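Local coordinates for protein alpha-toxin (Clostridium novyi, PDB 2VK9) that belongs to the family of large clostridial toxins, represented here by the catalytic domain, which joins an N-terminal helical part to a GT-A-type core, at residues R18-Y23 with D57-K62; E31-D36 with S47-L52; S41-Y46 with I365-I370; E82-I87 with D486-I491. One frame throughout, in Å; residues are numbered along the deposited sequence.

Contact 1: R18-Y23 with D57-K62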
# COMPACT_ATOMS: atom_id res chain seq x y z
N ARG A 18 -29.36 -39.34 -9.99
CA ARG A 18 -30.40 -38.32 -10.14
C ARG A 18 -29.82 -36.93 -10.00
O ARG A 18 -28.86 -36.72 -9.26
CB ARG A 18 -31.50 -38.51 -9.10
CG ARG A 18 -32.36 -39.76 -9.33
CD ARG A 18 -33.42 -39.93 -8.22
NE ARG A 18 -34.57 -39.04 -8.40
CZ ARG A 18 -35.57 -39.25 -9.26
NH1 ARG A 18 -35.59 -40.33 -10.04
NH2 ARG A 18 -36.57 -38.38 -9.34
N LYS A 19 -30.38 -35.98 -10.74
CA LYS A 19 -29.96 -34.58 -10.64
C LYS A 19 -30.54 -33.99 -9.36
O LYS A 19 -31.73 -34.11 -9.10
CB LYS A 19 -30.45 -33.78 -11.86
CG LYS A 19 -29.76 -34.09 -13.19
CD LYS A 19 -30.65 -33.62 -14.35
CE LYS A 19 -29.96 -33.71 -15.69
NZ LYS A 19 -29.59 -35.10 -16.12
N GLU A 20 -29.69 -33.37 -8.55
CA GLU A 20 -30.15 -32.68 -7.36
C GLU A 20 -30.76 -31.32 -7.75
O GLU A 20 -30.39 -30.74 -8.78
CB GLU A 20 -29.01 -32.51 -6.36
CG GLU A 20 -28.26 -33.79 -5.99
CD GLU A 20 -27.00 -34.03 -6.85
OE1 GLU A 20 -25.97 -34.48 -6.28
OE2 GLU A 20 -27.03 -33.77 -8.07
N PRO A 21 -31.74 -30.83 -6.96
CA PRO A 21 -32.28 -29.49 -7.22
C PRO A 21 -31.21 -28.39 -7.32
O PRO A 21 -31.27 -27.58 -8.25
CB PRO A 21 -33.23 -29.24 -6.03
CG PRO A 21 -33.01 -30.34 -5.09
CD PRO A 21 -32.45 -31.49 -5.85
N GLU A 22 -30.24 -28.38 -6.41
CA GLU A 22 -29.15 -27.37 -6.48
C GLU A 22 -28.17 -27.55 -7.65
O GLU A 22 -27.45 -26.62 -8.00
CB GLU A 22 -28.42 -27.20 -5.13
CG GLU A 22 -28.27 -28.44 -4.29
CD GLU A 22 -29.54 -28.82 -3.53
OE1 GLU A 22 -30.14 -27.96 -2.84
OE2 GLU A 22 -29.94 -30.00 -3.62
N TYR A 23 -28.15 -28.74 -8.24
CA TYR A 23 -27.43 -28.99 -9.49
C TYR A 23 -28.21 -28.40 -10.65
O TYR A 23 -27.63 -27.74 -11.52
CB TYR A 23 -27.20 -30.49 -9.69
CG TYR A 23 -26.49 -30.92 -10.98
CD1 TYR A 23 -25.46 -30.16 -11.54
CD2 TYR A 23 -26.84 -32.11 -11.63
CE1 TYR A 23 -24.82 -30.56 -12.71
CE2 TYR A 23 -26.20 -32.52 -12.79
CZ TYR A 23 -25.19 -31.75 -13.32
OH TYR A 23 -24.56 -32.15 -14.47
N ASP A 57 -20.55 -23.31 -5.23
CA ASP A 57 -20.21 -23.40 -3.82
C ASP A 57 -21.30 -24.12 -3.04
O ASP A 57 -21.01 -25.07 -2.32
CB ASP A 57 -19.96 -22.01 -3.21
CG ASP A 57 -18.48 -21.64 -3.16
OD1 ASP A 57 -17.64 -22.52 -2.87
OD2 ASP A 57 -18.15 -20.45 -3.40
N ASN A 58 -22.54 -23.66 -3.19
CA ASN A 58 -23.70 -24.27 -2.53
C ASN A 58 -23.80 -25.78 -2.77
O ASN A 58 -24.05 -26.55 -1.83
CB ASN A 58 -25.01 -23.61 -2.97
CG ASN A 58 -25.18 -22.20 -2.42
OD1 ASN A 58 -24.39 -21.72 -1.60
ND2 ASN A 58 -26.23 -21.52 -2.88
N TYR A 59 -23.61 -26.19 -4.02
CA TYR A 59 -23.63 -27.60 -4.36
C TYR A 59 -22.52 -28.34 -3.63
O TYR A 59 -22.78 -29.31 -2.92
CB TYR A 59 -23.51 -27.84 -5.87
CG TYR A 59 -23.55 -29.31 -6.20
CD1 TYR A 59 -24.76 -29.94 -6.52
CD2 TYR A 59 -22.40 -30.10 -6.15
CE1 TYR A 59 -24.80 -31.28 -6.80
CE2 TYR A 59 -22.44 -31.44 -6.42
CZ TYR A 59 -23.64 -32.03 -6.75
OH TYR A 59 -23.69 -33.38 -7.02
N GLN A 60 -21.28 -27.86 -3.79
CA GLN A 60 -20.11 -28.48 -3.18
C GLN A 60 -20.17 -28.49 -1.66
O GLN A 60 -19.50 -29.29 -0.99
CB GLN A 60 -18.86 -27.76 -3.63
CG GLN A 60 -18.56 -27.92 -5.08
CD GLN A 60 -17.22 -27.35 -5.46
OE1 GLN A 60 -16.80 -26.30 -4.96
NE2 GLN A 60 -16.52 -28.03 -6.36
N THR A 61 -20.97 -27.60 -1.11
CA THR A 61 -21.12 -27.54 0.33
C THR A 61 -22.14 -28.57 0.78
O THR A 61 -21.89 -29.32 1.72
CB THR A 61 -21.46 -26.12 0.77
OG1 THR A 61 -20.26 -25.34 0.72
CG2 THR A 61 -22.04 -26.10 2.20
N LYS A 62 -23.29 -28.62 0.10
CA LYS A 62 -24.33 -29.57 0.45
C LYS A 62 -23.90 -31.01 0.21
O LYS A 62 -24.24 -31.90 0.99
CB LYS A 62 -25.62 -29.27 -0.31
CG LYS A 62 -26.75 -30.17 0.12
CD LYS A 62 -28.10 -29.55 -0.06
CE LYS A 62 -29.13 -30.35 0.72
NZ LYS A 62 -30.52 -29.98 0.33

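Contact 2: E31-D36 with S47-L52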
# COMPACT_ATOMS: atom_id res chain seq x y z
N GLU A 31 -27.79 -22.03 -18.36
CA GLU A 31 -28.69 -21.98 -19.50
C GLU A 31 -28.94 -20.53 -19.92
O GLU A 31 -28.78 -20.18 -21.09
CB GLU A 31 -30.01 -22.68 -19.15
CG GLU A 31 -31.13 -22.58 -20.18
CD GLU A 31 -30.95 -23.53 -21.35
OE1 GLU A 31 -29.97 -23.36 -22.13
OE2 GLU A 31 -31.79 -24.45 -21.48
N ASN A 32 -29.31 -19.71 -18.95
CA ASN A 32 -29.64 -18.31 -19.20
C ASN A 32 -28.44 -17.42 -19.48
O ASN A 32 -28.53 -16.52 -20.31
CB ASN A 32 -30.47 -17.74 -18.04
CG ASN A 32 -31.84 -18.40 -17.92
OD1 ASN A 32 -32.55 -18.60 -18.92
ND2 ASN A 32 -32.24 -18.73 -16.69
N PHE A 33 -27.31 -17.68 -18.82
CA PHE A 33 -26.11 -16.89 -19.05
C PHE A 33 -25.67 -16.93 -20.51
O PHE A 33 -25.30 -15.89 -21.07
CB PHE A 33 -24.95 -17.34 -18.14
CG PHE A 33 -23.68 -16.56 -18.36
CD1 PHE A 33 -23.46 -15.37 -17.69
CD2 PHE A 33 -22.70 -17.02 -19.23
CE1 PHE A 33 -22.28 -14.65 -17.90
CE2 PHE A 33 -21.53 -16.30 -19.44
CZ PHE A 33 -21.32 -15.12 -18.78
N ASN A 34 -25.73 -18.10 -21.14
CA ASN A 34 -25.32 -18.23 -22.54
C ASN A 34 -26.19 -17.41 -23.48
O ASN A 34 -25.70 -16.87 -24.48
CB ASN A 34 -25.30 -19.69 -22.97
CG ASN A 34 -24.18 -20.48 -22.30
OD1 ASN A 34 -23.09 -19.97 -22.05
ND2 ASN A 34 -24.45 -21.75 -22.03
N ARG A 35 -27.48 -17.31 -23.14
CA ARG A 35 -28.46 -16.58 -23.94
C ARG A 35 -28.49 -15.10 -23.55
O ARG A 35 -28.24 -14.23 -24.38
CB ARG A 35 -29.84 -17.22 -23.75
CG ARG A 35 -30.93 -16.72 -24.69
CD ARG A 35 -32.26 -17.43 -24.44
NE ARG A 35 -32.61 -17.43 -23.02
CZ ARG A 35 -33.30 -16.47 -22.41
NH1 ARG A 35 -33.73 -15.42 -23.09
NH2 ARG A 35 -33.56 -16.57 -21.11
N ASP A 36 -28.77 -14.84 -22.27
CA ASP A 36 -28.84 -13.47 -21.76
C ASP A 36 -27.48 -12.86 -21.42
O ASP A 36 -27.06 -12.82 -20.24
CB ASP A 36 -29.75 -13.42 -20.52
CG ASP A 36 -31.20 -13.63 -20.87
OD1 ASP A 36 -31.51 -13.89 -22.06
OD2 ASP A 36 -32.04 -13.54 -19.94
N SER A 47 -21.98 -9.85 -12.04
CA SER A 47 -22.87 -10.38 -11.00
C SER A 47 -23.42 -11.76 -11.37
O SER A 47 -23.58 -12.61 -10.49
CB SER A 47 -24.01 -9.41 -10.70
OG SER A 47 -24.98 -9.43 -11.74
N LYS A 48 -23.71 -11.97 -12.65
CA LYS A 48 -24.19 -13.27 -13.13
C LYS A 48 -23.13 -14.37 -13.03
O LYS A 48 -23.44 -15.52 -12.71
CB LYS A 48 -24.76 -13.18 -14.54
CG LYS A 48 -26.23 -12.83 -14.55
CD LYS A 48 -26.77 -12.72 -15.97
CE LYS A 48 -28.14 -12.05 -15.97
NZ LYS A 48 -28.79 -12.17 -17.31
N LEU A 49 -21.88 -14.01 -13.30
CA LEU A 49 -20.76 -14.93 -13.07
C LEU A 49 -20.59 -15.17 -11.58
O LEU A 49 -20.16 -16.24 -11.16
CB LEU A 49 -19.47 -14.37 -13.67
CG LEU A 49 -19.39 -14.27 -15.19
CD1 LEU A 49 -18.28 -13.33 -15.60
CD2 LEU A 49 -19.19 -15.64 -15.81
N SER A 50 -20.94 -14.16 -10.78
CA SER A 50 -20.85 -14.26 -9.33
C SER A 50 -21.93 -15.19 -8.77
O SER A 50 -21.71 -15.86 -7.76
CB SER A 50 -20.96 -12.87 -8.70
OG SER A 50 -20.65 -12.89 -7.32
N LYS A 51 -23.10 -15.23 -9.43
CA LYS A 51 -24.18 -16.14 -9.06
C LYS A 51 -23.79 -17.58 -9.36
O LYS A 51 -24.01 -18.48 -8.55
CB LYS A 51 -25.49 -15.80 -9.77
CG LYS A 51 -26.50 -15.00 -8.92
CD LYS A 51 -26.27 -13.46 -9.02
CE LYS A 51 -27.14 -12.66 -8.04
NZ LYS A 51 -28.57 -12.60 -8.45
N LEU A 52 -23.22 -17.80 -10.54
CA LEU A 52 -22.78 -19.11 -10.96
C LEU A 52 -21.75 -19.68 -10.00
O LEU A 52 -21.77 -20.87 -9.69
CB LEU A 52 -22.20 -19.06 -12.37
CG LEU A 52 -23.24 -19.07 -13.49
CD1 LEU A 52 -22.68 -18.39 -14.72
CD2 LEU A 52 -23.70 -20.48 -13.82

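Contact 3: S41-Y46 with I365-I370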
# COMPACT_ATOMS: atom_id res chain seq x y z
N SER A 41 -25.13 -4.97 -19.10
CA SER A 41 -24.02 -4.11 -18.70
C SER A 41 -22.88 -4.97 -18.14
O SER A 41 -23.11 -6.09 -17.69
CB SER A 41 -24.49 -3.10 -17.65
OG SER A 41 -25.25 -3.74 -16.63
N VAL A 42 -21.66 -4.44 -18.17
CA VAL A 42 -20.49 -5.19 -17.71
C VAL A 42 -20.64 -5.68 -16.27
O VAL A 42 -20.33 -6.82 -15.97
CB VAL A 42 -19.20 -4.37 -17.88
CG1 VAL A 42 -18.05 -4.99 -17.10
CG2 VAL A 42 -18.86 -4.24 -19.36
N LYS A 43 -21.13 -4.81 -15.39
CA LYS A 43 -21.32 -5.16 -13.99
C LYS A 43 -22.38 -6.25 -13.77
O LYS A 43 -22.25 -7.05 -12.85
CB LYS A 43 -21.60 -3.91 -13.13
CG LYS A 43 -20.34 -3.11 -12.78
CD LYS A 43 -20.60 -2.04 -11.72
CE LYS A 43 -19.28 -1.41 -11.25
NZ LYS A 43 -19.48 -0.25 -10.33
N GLU A 44 -23.41 -6.27 -14.61
CA GLU A 44 -24.43 -7.31 -14.50
C GLU A 44 -23.95 -8.67 -15.00
O GLU A 44 -24.41 -9.71 -14.50
CB GLU A 44 -25.74 -6.91 -15.16
CG GLU A 44 -26.54 -5.86 -14.34
CD GLU A 44 -26.84 -6.30 -12.90
OE1 GLU A 44 -27.66 -7.24 -12.71
OE2 GLU A 44 -26.27 -5.71 -11.95
N ILE A 45 -23.03 -8.66 -15.96
CA ILE A 45 -22.33 -9.87 -16.36
C ILE A 45 -21.45 -10.34 -15.21
O ILE A 45 -21.40 -11.53 -14.91
CB ILE A 45 -21.48 -9.66 -17.63
CG1 ILE A 45 -22.36 -9.24 -18.80
CG2 ILE A 45 -20.73 -10.93 -18.01
CD1 ILE A 45 -21.59 -8.75 -20.00
N TYR A 46 -20.78 -9.42 -14.53
CA TYR A 46 -19.95 -9.81 -13.40
C TYR A 46 -20.80 -10.41 -12.28
O TYR A 46 -20.38 -11.38 -11.65
CB TYR A 46 -19.10 -8.66 -12.86
CG TYR A 46 -18.25 -9.04 -11.68
CD1 TYR A 46 -16.95 -9.49 -11.85
CD2 TYR A 46 -18.75 -8.95 -10.38
CE1 TYR A 46 -16.16 -9.84 -10.76
CE2 TYR A 46 -17.97 -9.31 -9.29
CZ TYR A 46 -16.68 -9.75 -9.48
OH TYR A 46 -15.92 -10.09 -8.40
N ILE A 365 -8.73 1.25 -19.01
CA ILE A 365 -8.95 0.54 -17.76
C ILE A 365 -10.39 0.05 -17.64
O ILE A 365 -11.34 0.80 -17.90
CB ILE A 365 -8.55 1.38 -16.52
CG1 ILE A 365 -8.69 0.55 -15.25
CG2 ILE A 365 -9.38 2.64 -16.42
CD1 ILE A 365 -7.87 1.05 -14.08
N SER A 366 -10.54 -1.21 -17.25
CA SER A 366 -11.85 -1.79 -17.06
C SER A 366 -12.45 -1.28 -15.75
O SER A 366 -11.73 -1.11 -14.77
CB SER A 366 -11.75 -3.32 -17.04
OG SER A 366 -13.03 -3.90 -16.88
N GLN A 367 -13.76 -1.04 -15.73
CA GLN A 367 -14.45 -0.61 -14.51
C GLN A 367 -14.45 -1.68 -13.41
O GLN A 367 -14.88 -1.41 -12.28
CB GLN A 367 -15.88 -0.17 -14.81
CG GLN A 367 -16.80 -1.29 -15.21
CD GLN A 367 -18.27 -0.89 -15.19
OE1 GLN A 367 -18.73 -0.12 -14.31
NE2 GLN A 367 -19.03 -1.41 -16.16
N LEU A 368 -13.96 -2.87 -13.73
CA LEU A 368 -13.90 -3.98 -12.79
C LEU A 368 -12.56 -4.02 -12.05
O LEU A 368 -12.50 -4.55 -10.93
CB LEU A 368 -14.11 -5.30 -13.52
CG LEU A 368 -15.47 -5.61 -14.19
CD1 LEU A 368 -15.34 -6.85 -15.06
CD2 LEU A 368 -16.59 -5.78 -13.17
N GLU A 369 -11.51 -3.47 -12.66
CA GLU A 369 -10.14 -3.61 -12.17
C GLU A 369 -9.58 -2.32 -11.54
O GLU A 369 -10.16 -1.25 -11.66
CB GLU A 369 -9.21 -4.11 -13.31
CG GLU A 369 -8.98 -3.09 -14.46
CD GLU A 369 -8.23 -3.64 -15.71
OE1 GLU A 369 -7.59 -4.73 -15.64
OE2 GLU A 369 -8.27 -2.97 -16.77
N ILE A 370 -8.45 -2.46 -10.84
CA ILE A 370 -7.55 -1.34 -10.58
C ILE A 370 -6.25 -1.82 -11.17
O ILE A 370 -6.06 -3.02 -11.36
CB ILE A 370 -7.37 -1.02 -9.07
CG1 ILE A 370 -6.80 -2.22 -8.31
CG2 ILE A 370 -8.69 -0.55 -8.43
CD1 ILE A 370 -6.60 -1.96 -6.84

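Contact 4: E82-I87 with D486-I491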
# COMPACT_ATOMS: atom_id res chain seq x y z
N GLU A 82 -13.60 -16.48 -18.14
CA GLU A 82 -14.64 -15.63 -18.68
C GLU A 82 -14.52 -14.25 -18.07
O GLU A 82 -14.76 -13.25 -18.74
CB GLU A 82 -16.02 -16.23 -18.42
CG GLU A 82 -17.18 -15.45 -19.04
CD GLU A 82 -17.33 -15.64 -20.55
OE1 GLU A 82 -16.49 -16.35 -21.17
OE2 GLU A 82 -18.30 -15.09 -21.10
N LEU A 83 -14.12 -14.19 -16.79
CA LEU A 83 -13.88 -12.92 -16.11
C LEU A 83 -12.73 -12.21 -16.81
O LEU A 83 -12.84 -11.03 -17.14
CB LEU A 83 -13.54 -13.16 -14.64
CG LEU A 83 -13.89 -12.10 -13.59
CD1 LEU A 83 -13.54 -12.63 -12.23
CD2 LEU A 83 -13.14 -10.84 -13.79
N ARG A 84 -11.65 -12.95 -17.06
CA ARG A 84 -10.49 -12.47 -17.81
C ARG A 84 -10.85 -11.87 -19.16
O ARG A 84 -10.30 -10.84 -19.54
CB ARG A 84 -9.47 -13.59 -17.99
CG ARG A 84 -8.60 -13.79 -16.78
CD ARG A 84 -7.70 -15.00 -16.89
NE ARG A 84 -6.54 -14.77 -17.75
CZ ARG A 84 -5.64 -15.72 -18.06
NH1 ARG A 84 -5.78 -16.96 -17.57
NH2 ARG A 84 -4.61 -15.43 -18.85
N GLU A 85 -11.76 -12.52 -19.89
CA GLU A 85 -12.20 -12.01 -21.19
C GLU A 85 -13.05 -10.76 -21.04
O GLU A 85 -12.95 -9.83 -21.84
CB GLU A 85 -12.98 -13.07 -21.97
CG GLU A 85 -12.10 -14.10 -22.70
CD GLU A 85 -11.10 -13.48 -23.69
OE1 GLU A 85 -11.52 -12.65 -24.54
OE2 GLU A 85 -9.89 -13.83 -23.61
N LEU A 86 -13.87 -10.73 -20.00
CA LEU A 86 -14.75 -9.61 -19.76
C LEU A 86 -13.95 -8.36 -19.41
O LEU A 86 -14.26 -7.27 -19.88
CB LEU A 86 -15.76 -9.92 -18.64
CG LEU A 86 -16.84 -8.85 -18.42
CD1 LEU A 86 -17.74 -8.70 -19.65
CD2 LEU A 86 -17.67 -9.16 -17.17
N ILE A 87 -12.91 -8.55 -18.60
CA ILE A 87 -12.03 -7.47 -18.19
C ILE A 87 -11.33 -6.90 -19.42
O ILE A 87 -11.34 -5.69 -19.62
CB ILE A 87 -11.01 -7.95 -17.15
CG1 ILE A 87 -11.69 -8.13 -15.80
CG2 ILE A 87 -9.86 -6.97 -17.01
CD1 ILE A 87 -10.86 -8.92 -14.81
N ASP A 486 -10.57 -10.87 -4.06
CA ASP A 486 -12.02 -10.66 -3.92
C ASP A 486 -12.69 -10.60 -5.29
O ASP A 486 -13.65 -11.30 -5.56
CB ASP A 486 -12.31 -9.31 -3.21
CG ASP A 486 -12.31 -9.40 -1.68
OD1 ASP A 486 -12.14 -10.51 -1.12
OD2 ASP A 486 -12.53 -8.34 -1.04
N THR A 487 -12.17 -9.73 -6.15
CA THR A 487 -12.79 -9.44 -7.43
C THR A 487 -12.73 -10.66 -8.35
O THR A 487 -13.75 -11.06 -8.93
CB THR A 487 -12.12 -8.22 -8.11
OG1 THR A 487 -12.24 -7.07 -7.27
CG2 THR A 487 -12.76 -7.91 -9.46
N TYR A 488 -11.55 -11.26 -8.46
CA TYR A 488 -11.31 -12.31 -9.42
C TYR A 488 -12.00 -13.63 -9.06
O TYR A 488 -12.38 -14.40 -9.94
CB TYR A 488 -9.80 -12.49 -9.59
CG TYR A 488 -9.36 -13.50 -10.63
CD1 TYR A 488 -9.41 -13.21 -12.00
CD2 TYR A 488 -8.87 -14.75 -10.25
CE1 TYR A 488 -9.00 -14.15 -12.95
CE2 TYR A 488 -8.45 -15.69 -11.18
CZ TYR A 488 -8.51 -15.38 -12.53
OH TYR A 488 -8.09 -16.34 -13.43
N HIS A 489 -12.17 -13.87 -7.76
CA HIS A 489 -12.79 -15.10 -7.27
C HIS A 489 -14.24 -14.91 -6.81
O HIS A 489 -14.80 -15.79 -6.14
CB HIS A 489 -11.96 -15.76 -6.16
CG HIS A 489 -10.72 -16.46 -6.65
ND1 HIS A 489 -9.60 -16.63 -5.86
CD2 HIS A 489 -10.42 -17.01 -7.85
CE1 HIS A 489 -8.67 -17.26 -6.55
NE2 HIS A 489 -9.15 -17.51 -7.76
N PHE A 490 -14.83 -13.77 -7.15
CA PHE A 490 -16.24 -13.50 -6.85
C PHE A 490 -16.62 -13.56 -5.38
O PHE A 490 -17.76 -13.90 -5.05
CB PHE A 490 -17.14 -14.44 -7.64
CG PHE A 490 -16.81 -14.53 -9.09
CD1 PHE A 490 -16.10 -15.60 -9.58
CD2 PHE A 490 -17.23 -13.54 -9.97
CE1 PHE A 490 -15.80 -15.70 -10.93
CE2 PHE A 490 -16.93 -13.62 -11.32
CZ PHE A 490 -16.21 -14.70 -11.80
N ILE A 491 -15.69 -13.23 -4.49
CA ILE A 491 -15.96 -13.23 -3.05
C ILE A 491 -15.75 -11.83 -2.46
O ILE A 491 -15.59 -10.86 -3.20
CB ILE A 491 -15.13 -14.31 -2.32
CG1 ILE A 491 -13.62 -14.09 -2.54
CG2 ILE A 491 -15.58 -15.71 -2.78
CD1 ILE A 491 -12.72 -15.26 -2.12

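Contact 1: R18-Y23 with D57-K62
Glu22, in the first turn of helix 21-35, comes closest in backbone to Tyr59 on helix 42-62, their CA atoms 5.9 Å apart. Tyr59 has the most surface covered here. Its CG is anti to the backbone N (chi1 -179°), and the phenol beyond it extends to Glu20, where the hydroxyl OH donates a hydrogen bond to OE1 (2.6 Å). The donor meets OE1 from above the carboxylate plane, 37° out of it, and the carboxylate stands almost perpendicular to the ring, with OE1 and OE2 at the ring edge. Glu20 occupies the N-cap position of helix 21-35, the antiparallel partner of helix 42-62 in an N-terminal helical hairpin, so the C-terminal turn of one helix is tied to the start of the other. Glu20 OE2 forms a salt bridge with Arg68, and Tyr59 OH also bonds to Ser66 OG; the loop after helix 42-62 thereby joins the same polar cluster. Tyr23 adds an apolar touch, its CB lying 3.8 Å from Tyr59 CE1. Farther out, the extended Lys62 chain crosses Glu22 at about a right angle, and NZ makes a long salt bridge to OE1 of Glu22 (3.8 Å), whose OE2 is hydrogen-bonded to Tyr63 OH.

Contact 2: E31-D36 with S47-L52
The Phe33 ring receives Lys48 CB at its edge, near the ring plane and 4.1 Å from CD1, while methyl groups of Leu49 and Leu52 approach it obliquely. The second flat group, the Arg35 guanidinium, stays within its own segment: the carboxyl carbon CG of Asp36 lies over one face, offset toward the rim, and Asn32 OD1 lies at the edge, accepting a hydrogen bond from NH2. The setting is an antiparallel helical hairpin, in which residues 31-35 and 47-52 run at 159° to each other with axes 11.0 Å apart. Across this fairly wide separation Phe33 is the principal filler. With CG anti to the backbone N (chi1 179°), its ring reaches toward helix 42-62 on the side that faces helix 69-90, where Leu49 CD2 packs 3.7 Å from CZ at the far end and Leu52 CD1 lies 4.2 Å from CG at the near end. The buried leucines are shared with the next helix, since Leu49 touches Glu82 and Leu52 meets Phe75 and Leu79, all on helix 69-90. Polar contact is confined to the margin, near Asp36, where the chain heads into the connection to helix 42-62. There the extended Lys48 chain carries its ammonium toward Asp36; the carboxylate oxygen OD2 remains beyond salt-bridge range, and NZ makes a weak hydrogen bond to the backbone O of Asp36 (3.5 Å).

Contact 3: S41-Y46 with I365-I370
Leu368, Gln367 and Val42 account for most of the surface buried where the start of helix 42-62 meets the loop before strand 371-376. Gln367 and Leu368 are the two central residues of a type I beta turn running from Ser366 to Glu369, which presents both side chains to the helix. Leu368 divides its branches between two helix residues one turn apart: CD1 packs 3.9 Å from Val42 CG1, and CD2 lies 3.8 Å from Tyr46 CB, at an oblique position relative to the tyrosine ring. Gln367 has CG between the backbone N and the carbonyl carbon (chi1 70°), and the rest of its chain is extended. It slides past Val42 in the opposite direction, with NE2 against Val42 CB (3.4 Å), while OE1 rests against the aliphatic part of Lys43, nearest to CE (3.4 Å). Val42 thus touches both turn residues. The contact joins the N-terminal helical part to the glycosyltransferase-type domain, 319 residues further along the chain. Leu396 of helix 396-422 also borders Leu368 and Tyr46. No hydrogen bond spans the two segments. Lys43 NZ bonds to Asp394 O, and Tyr46 OH probably to Thr487 O, so the turn and the helix are held together directly by van der Waals packing, with directional polar bonds supplied by the surrounding loops and helix ends.

Contact 4: E82-I87 with D486-I491
Leu83, on the buried side of helix 69-90, inserts into the end of helix 477-488, where the chain turns back in a Schellman motif. Here Ile491 N bonds to Asp486 O and Phe490 N weakly to Thr487 O, with Phe490 itself at positive phi (58°) in the left-handed region. From CB outward the leucine goes progressively deeper. Leu83 CB only grazes the phenylalanine, 4.2 Å from Phe490 CZ. Leu83 CG, anti to the backbone N, lies 3.9 Å from Phe490 CZ and near CE2. Leu83 CD1 reaches furthest: it is 3.4 Å from Phe490 CZ and 4.2 Å from Tyr488 CD1, and it also adjoins the backbone O atoms of Thr487 and Tyr488. Leucine and phenylalanine thus meet tip to tip, and a single methyl carbon lies among two rings and the last carbonyls of the helix. Phe490 continues the packing against Leu49 and Ser50 of helix 42-62, and the Tyr488 ring meets Tyr80. One residue on from Leu83, Arg84 uses its aliphatic part. Its chain crosses Tyr488 obliquely, CG lying at the ring edge in the ring plane, 3.9 Å from CE1, and CD lying 3.7 Å from the hydroxyl OH.

How the contacts relate
Helix 42-62 is the common element: contacts 1 and 2 pair its C-terminal end and its N-terminal half with helix 21-35, centres about 17 Å apart, and contact 3 uses its first turn. Helix 69-90, which follows it, supplies contact 4. Along the chain, contact 2 falls between the segments of contact 1; contact 4 begins after both are complete, and contact 3 crosses all the others. Contacts 3 and 4, centres about 9 Å apart, touch through Tyr46 and Thr487, and Phe490 of contact 4 packs on Leu49 of contact 2. Local helix-hairpin packing at the outer end therefore grades into long-range docking, where loop 365-370 and the end of helix 477-488 join the N-terminal helices to the main body.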